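Local atomic coordinates of 4-diphosphocytidyl-2C-methyl-D-erythritol synthase (Neisseria gonorrhoeae, PDB entry 1VGW), a protein that probably catalyses the transfer of the cytidylyl group of CTP to 2-C-methyl-D-erythritol 4-phosphate, a step of the DXP route to isoprenoids. Residues L3-A14 against L100-A112. Residues are numbered along the deposited sequence; the frame is centred on the assembly and turned at random.
Sequences LKRKNIALIPAA and LAAETDNILVHDA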
loop_
_atom_site.group_PDB
_atom_site.type_symbol
_atom_site.label_atom_id
_atom_site.label_comp_id
_atom_site.label_asym_id
_atom_site.label_seq_id
_atom_site.Cartn_x
_atom_site.Cartn_y
_atom_site.Cartn_z
ATOM N N LEU B 3 -5.476 2.646 -40.467
ATOM C CA LEU B 3 -6.155 3.115 -39.285
ATOM C C LEU B 3 -6.075 2.105 -38.144
ATOM O O LEU B 3 -6.704 1.044 -38.167
ATOM C CB LEU B 3 -7.635 3.456 -39.564
ATOM C CG LEU B 3 -8.113 4.701 -38.805
ATOM C CD1 LEU B 3 -7.880 5.937 -39.714
ATOM C CD2 LEU B 3 -9.544 4.646 -38.349
ATOM N N LYS B 4 -5.307 2.429 -37.122
ATOM C CA LYS B 4 -5.150 1.628 -35.920
ATOM C C LYS B 4 -6.246 1.944 -34.881
ATOM O O LYS B 4 -6.898 2.976 -34.951
ATOM C CB LYS B 4 -3.820 2.002 -35.256
ATOM C CG LYS B 4 -3.159 0.903 -34.479
ATOM C CD LYS B 4 -1.634 1.041 -34.591
ATOM C CE LYS B 4 -0.992 0.068 -33.569
ATOM N NZ LYS B 4 -1.308 -1.335 -33.988
ATOM N N ARG B 5 -6.528 0.991 -34.020
ATOM C CA ARG B 5 -7.429 1.195 -32.869
ATOM C C ARG B 5 -6.772 2.272 -31.975
ATOM O O ARG B 5 -5.553 2.259 -31.801
ATOM C CB ARG B 5 -7.590 -0.143 -32.111
ATOM C CG ARG B 5 -8.908 -0.843 -32.441
ATOM C CD ARG B 5 -9.119 -2.216 -31.830
ATOM N NE ARG B 5 -8.020 -3.128 -32.082
ATOM C CZ ARG B 5 -7.057 -3.508 -31.287
ATOM N NH1 ARG B 5 -7.041 -3.063 -30.031
ATOM N NH2 ARG B 5 -6.091 -4.321 -31.671
ATOM N N LYS B 6 -7.540 3.244 -31.497
ATOM C CA LYS B 6 -7.012 4.339 -30.711
ATOM C C LYS B 6 -6.950 4.126 -29.203
ATOM O O LYS B 6 -7.773 3.424 -28.603
ATOM C CB LYS B 6 -7.862 5.606 -30.955
ATOM C CG LYS B 6 -7.721 6.179 -32.357
ATOM C CD LYS B 6 -8.854 7.214 -32.525
ATOM C CE LYS B 6 -9.006 7.655 -33.976
ATOM N NZ LYS B 6 -10.392 8.240 -34.178
ATOM N N ASN B 7 -6.027 4.884 -28.595
ATOM C CA ASN B 7 -5.844 4.877 -27.128
ATOM C C ASN B 7 -6.172 6.270 -26.579
ATOM O O ASN B 7 -5.404 7.211 -26.887
ATOM C CB ASN B 7 -4.395 4.527 -26.819
ATOM C CG ASN B 7 -4.158 3.039 -27.007
ATOM O OD1 ASN B 7 -4.943 2.246 -26.472
ATOM N ND2 ASN B 7 -3.103 2.702 -27.715
ATOM N N ILE B 8 -7.284 6.401 -25.875
ATOM C CA ILE B 8 -7.720 7.686 -25.344
ATOM C C ILE B 8 -7.750 7.781 -23.820
ATOM O O ILE B 8 -8.511 7.063 -23.140
ATOM C CB ILE B 8 -9.133 8.017 -25.878
ATOM C CG1 ILE B 8 -9.166 7.949 -27.424
ATOM C CG2 ILE B 8 -9.635 9.370 -25.427
ATOM C CD1 ILE B 8 -10.584 7.821 -27.942
ATOM N N ALA B 9 -6.997 8.704 -23.228
ATOM C CA ALA B 9 -7.000 8.873 -21.754
ATOM C C ALA B 9 -8.177 9.698 -21.277
ATOM O O ALA B 9 -8.513 10.738 -21.908
ATOM C CB ALA B 9 -5.719 9.531 -21.260
ATOM N N LEU B 10 -8.871 9.222 -20.242
ATOM C CA LEU B 10 -10.016 10.025 -19.712
ATOM C C LEU B 10 -9.769 10.229 -18.200
ATOM O O LEU B 10 -9.521 9.295 -17.425
ATOM C CB LEU B 10 -11.342 9.377 -19.998
ATOM C CG LEU B 10 -12.632 9.885 -19.444
ATOM C CD1 LEU B 10 -13.015 11.241 -20.045
ATOM C CD2 LEU B 10 -13.829 8.932 -19.681
ATOM N N ILE B 11 -9.773 11.484 -17.782
ATOM C CA ILE B 11 -9.438 11.863 -16.386
ATOM C C ILE B 11 -10.573 12.641 -15.748
ATOM O O ILE B 11 -10.875 13.770 -16.135
ATOM C CB ILE B 11 -8.158 12.765 -16.433
ATOM C CG1 ILE B 11 -6.946 11.922 -16.875
ATOM C CG2 ILE B 11 -7.880 13.398 -15.062
ATOM C CD1 ILE B 11 -5.707 12.708 -17.150
ATOM N N PRO B 12 -11.369 11.975 -14.922
ATOM C CA PRO B 12 -12.491 12.608 -14.238
ATOM C C PRO B 12 -11.953 13.481 -13.091
ATOM O O PRO B 12 -11.369 12.925 -12.159
ATOM C CB PRO B 12 -13.269 11.425 -13.705
ATOM C CG PRO B 12 -12.267 10.343 -13.496
ATOM C CD PRO B 12 -11.073 10.653 -14.340
ATOM N N ALA B 13 -12.048 14.792 -13.232
ATOM C CA ALA B 13 -11.513 15.684 -12.207
ATOM C C ALA B 13 -12.512 16.693 -11.688
ATOM O O ALA B 13 -12.068 17.759 -11.244
ATOM C CB ALA B 13 -10.278 16.425 -12.790
ATOM N N ALA B 14 -13.815 16.451 -11.724
ATOM C CA ALA B 14 -14.817 17.389 -11.252
ATOM C C ALA B 14 -14.968 17.339 -9.714
ATOM O O ALA B 14 -16.055 17.689 -9.227
ATOM C CB ALA B 14 -16.171 17.107 -11.901
ATOM N N LEU B 100 -15.285 11.184 -31.590
ATOM C CA LEU B 100 -13.838 11.121 -31.292
ATOM C C LEU B 100 -13.405 9.696 -31.007
ATOM O O LEU B 100 -12.257 9.273 -31.188
ATOM C CB LEU B 100 -13.542 12.092 -30.171
ATOM C CG LEU B 100 -13.515 13.581 -30.510
ATOM C CD1 LEU B 100 -13.432 14.416 -29.229
ATOM C CD2 LEU B 100 -12.340 13.921 -31.413
ATOM N N ALA B 101 -14.308 8.864 -30.447
ATOM C CA ALA B 101 -14.001 7.481 -30.204
ATOM C C ALA B 101 -14.916 6.544 -31.023
ATOM O O ALA B 101 -16.110 6.829 -31.066
ATOM C CB ALA B 101 -14.328 7.080 -28.733
ATOM N N ALA B 102 -14.364 5.455 -31.529
ATOM C CA ALA B 102 -15.263 4.434 -32.148
ATOM C C ALA B 102 -15.600 3.401 -31.065
ATOM O O ALA B 102 -14.798 3.202 -30.101
ATOM C CB ALA B 102 -14.530 3.723 -33.277
ATOM N N GLU B 103 -16.638 2.585 -31.315
ATOM C CA GLU B 103 -17.008 1.539 -30.359
ATOM C C GLU B 103 -15.818 0.703 -29.927
ATOM O O GLU B 103 -15.788 0.226 -28.775
ATOM C CB GLU B 103 -18.062 0.586 -30.952
ATOM C CG GLU B 103 -19.485 1.090 -30.996
ATOM C CD GLU B 103 -20.362 0.566 -29.893
ATOM O OE1 GLU B 103 -21.298 1.277 -29.426
ATOM O OE2 GLU B 103 -20.158 -0.554 -29.394
ATOM N N THR B 104 -14.868 0.407 -30.808
ATOM C CA THR B 104 -13.740 -0.443 -30.480
ATOM C C THR B 104 -12.476 0.217 -30.018
ATOM O O THR B 104 -11.461 -0.506 -29.802
ATOM C CB THR B 104 -13.404 -1.369 -31.718
ATOM O OG1 THR B 104 -13.412 -0.518 -32.883
ATOM C CG2 THR B 104 -14.474 -2.421 -31.890
ATOM N N ASP B 105 -12.368 1.533 -29.946
ATOM C CA ASP B 105 -11.164 2.193 -29.419
ATOM C C ASP B 105 -11.085 2.011 -27.885
ATOM O O ASP B 105 -12.123 1.843 -27.233
ATOM C CB ASP B 105 -11.274 3.710 -29.678
ATOM C CG ASP B 105 -11.029 4.081 -31.141
ATOM O OD1 ASP B 105 -10.184 3.475 -31.805
ATOM O OD2 ASP B 105 -11.710 5.007 -31.637
ATOM N N ASN B 106 -9.928 2.086 -27.290
ATOM C CA ASN B 106 -9.714 1.956 -25.864
ATOM C C ASN B 106 -9.829 3.272 -25.075
ATOM O O ASN B 106 -9.295 4.322 -25.487
ATOM C CB ASN B 106 -8.307 1.351 -25.643
ATOM C CG ASN B 106 -8.133 -0.020 -26.210
ATOM O OD1 ASN B 106 -8.980 -0.906 -26.057
ATOM N ND2 ASN B 106 -7.005 -0.305 -26.886
ATOM N N ILE B 107 -10.511 3.239 -23.932
ATOM C CA ILE B 107 -10.633 4.442 -23.037
ATOM C C ILE B 107 -9.854 4.150 -21.742
ATOM O O ILE B 107 -10.168 3.087 -21.129
ATOM C CB ILE B 107 -12.077 4.648 -22.635
ATOM C CG1 ILE B 107 -13.045 4.749 -23.812
ATOM C CG2 ILE B 107 -12.272 5.819 -21.664
ATOM C CD1 ILE B 107 -12.821 5.910 -24.754
ATOM N N LEU B 108 -8.766 4.839 -21.445
ATOM C CA LEU B 108 -7.999 4.578 -20.202
ATOM C C LEU B 108 -8.442 5.549 -19.086
ATOM O O LEU B 108 -8.140 6.752 -19.208
ATOM C CB LEU B 108 -6.511 4.738 -20.442
ATOM C CG LEU B 108 -5.765 3.663 -21.207
ATOM C CD1 LEU B 108 -6.066 3.747 -22.740
ATOM C CD2 LEU B 108 -4.266 3.808 -21.035
ATOM N N VAL B 109 -9.234 5.128 -18.124
ATOM C CA VAL B 109 -9.778 5.964 -17.049
ATOM C C VAL B 109 -8.784 6.112 -15.890
ATOM O O VAL B 109 -8.428 5.164 -15.221
ATOM C CB VAL B 109 -11.143 5.500 -16.550
ATOM C CG1 VAL B 109 -11.903 6.553 -15.712
ATOM C CG2 VAL B 109 -12.110 5.141 -17.709
ATOM N N HIS B 110 -8.237 7.324 -15.702
ATOM C CA HIS B 110 -7.202 7.534 -14.683
ATOM C C HIS B 110 -7.555 8.581 -13.624
ATOM O O HIS B 110 -8.091 9.614 -13.990
ATOM C CB HIS B 110 -5.906 8.009 -15.348
ATOM C CG HIS B 110 -4.703 7.967 -14.468
ATOM N ND1 HIS B 110 -4.177 6.800 -13.973
ATOM C CD2 HIS B 110 -3.908 8.961 -13.995
ATOM C CE1 HIS B 110 -3.098 7.073 -13.216
ATOM N NE2 HIS B 110 -2.928 8.381 -13.236
ATOM N N ASP B 111 -7.228 8.294 -12.369
ATOM C CA ASP B 111 -7.486 9.277 -11.261
ATOM C C ASP B 111 -6.644 10.559 -11.422
ATOM O O ASP B 111 -5.443 10.469 -11.674
ATOM C CB ASP B 111 -7.034 8.628 -9.962
ATOM C CG ASP B 111 -7.934 7.557 -9.408
ATOM O OD1 ASP B 111 -7.378 6.574 -8.863
ATOM O OD2 ASP B 111 -9.159 7.655 -9.503
ATOM N N ALA B 112 -7.211 11.728 -11.297
ATOM C CA ALA B 112 -6.529 13.014 -11.328
ATOM C C ALA B 112 -5.432 13.170 -10.275
ATOM O O ALA B 112 -4.476 13.942 -10.437
ATOM C CB ALA B 112 -7.558 14.139 -11.034
HETATM O O HOH W 1 -9.445 -2.222 -28.557
HETATM O O HOH W 2 -10.023 11.478 -10.797
#
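Ile8 and Leu10 pack against Ile107 on one face of a parallel strand pair, 7-12 and 106-109. This is the tight part of the contact. Leu10 CD2 lies alongside Ile107 CG2 at 4.0 Å, the two side chains pointing the same way. Ile8 reaches further: CD1 meets Ala101 CB at 3.9 Å, because CG1 is anti to the carbonyl carbon (chi1 -54°). Five backbone hydrogen bonds join the chains in parallel register, from Asn106 N to Lys6 O through to His110 N to Leu10 O. That of Leu10 N to Leu108 O, 2.8 Å, is almost straight at 176°. The strands are central in the Rossmann-like sheet of a GT-A type nucleotidyltransferase; strand 52-56 flanks 7-12, and helix 84-98 covers Leu10. Just beyond the strands, Ala13 CB touches Ala112 CB at 4.0 Å, with the Ala112 side chain about 7 Å from that of Lys214, predicted to position MEP.

The N-terminal end is looser and more polar. Asp105 is gripped twice: OD1 takes Lys6 N at 2.7 Å from above the carboxylate plane, while OD2 takes Ala102 N of its own segment. Asn7 and Asn106 lie side by side with nearly parallel amides, but the bond from Asn106 ND2 to Asn7 OD1 is weak, 3.3 Å. Each has a stronger partner outside: Asn7 ND2 binds Ala49 O, and Asn106 ND2 binds Gly130 O. Exposed Arg5 is bridged by a water to Thr104 O and Asn106 OD1; its NH1 also binds Gly130 O.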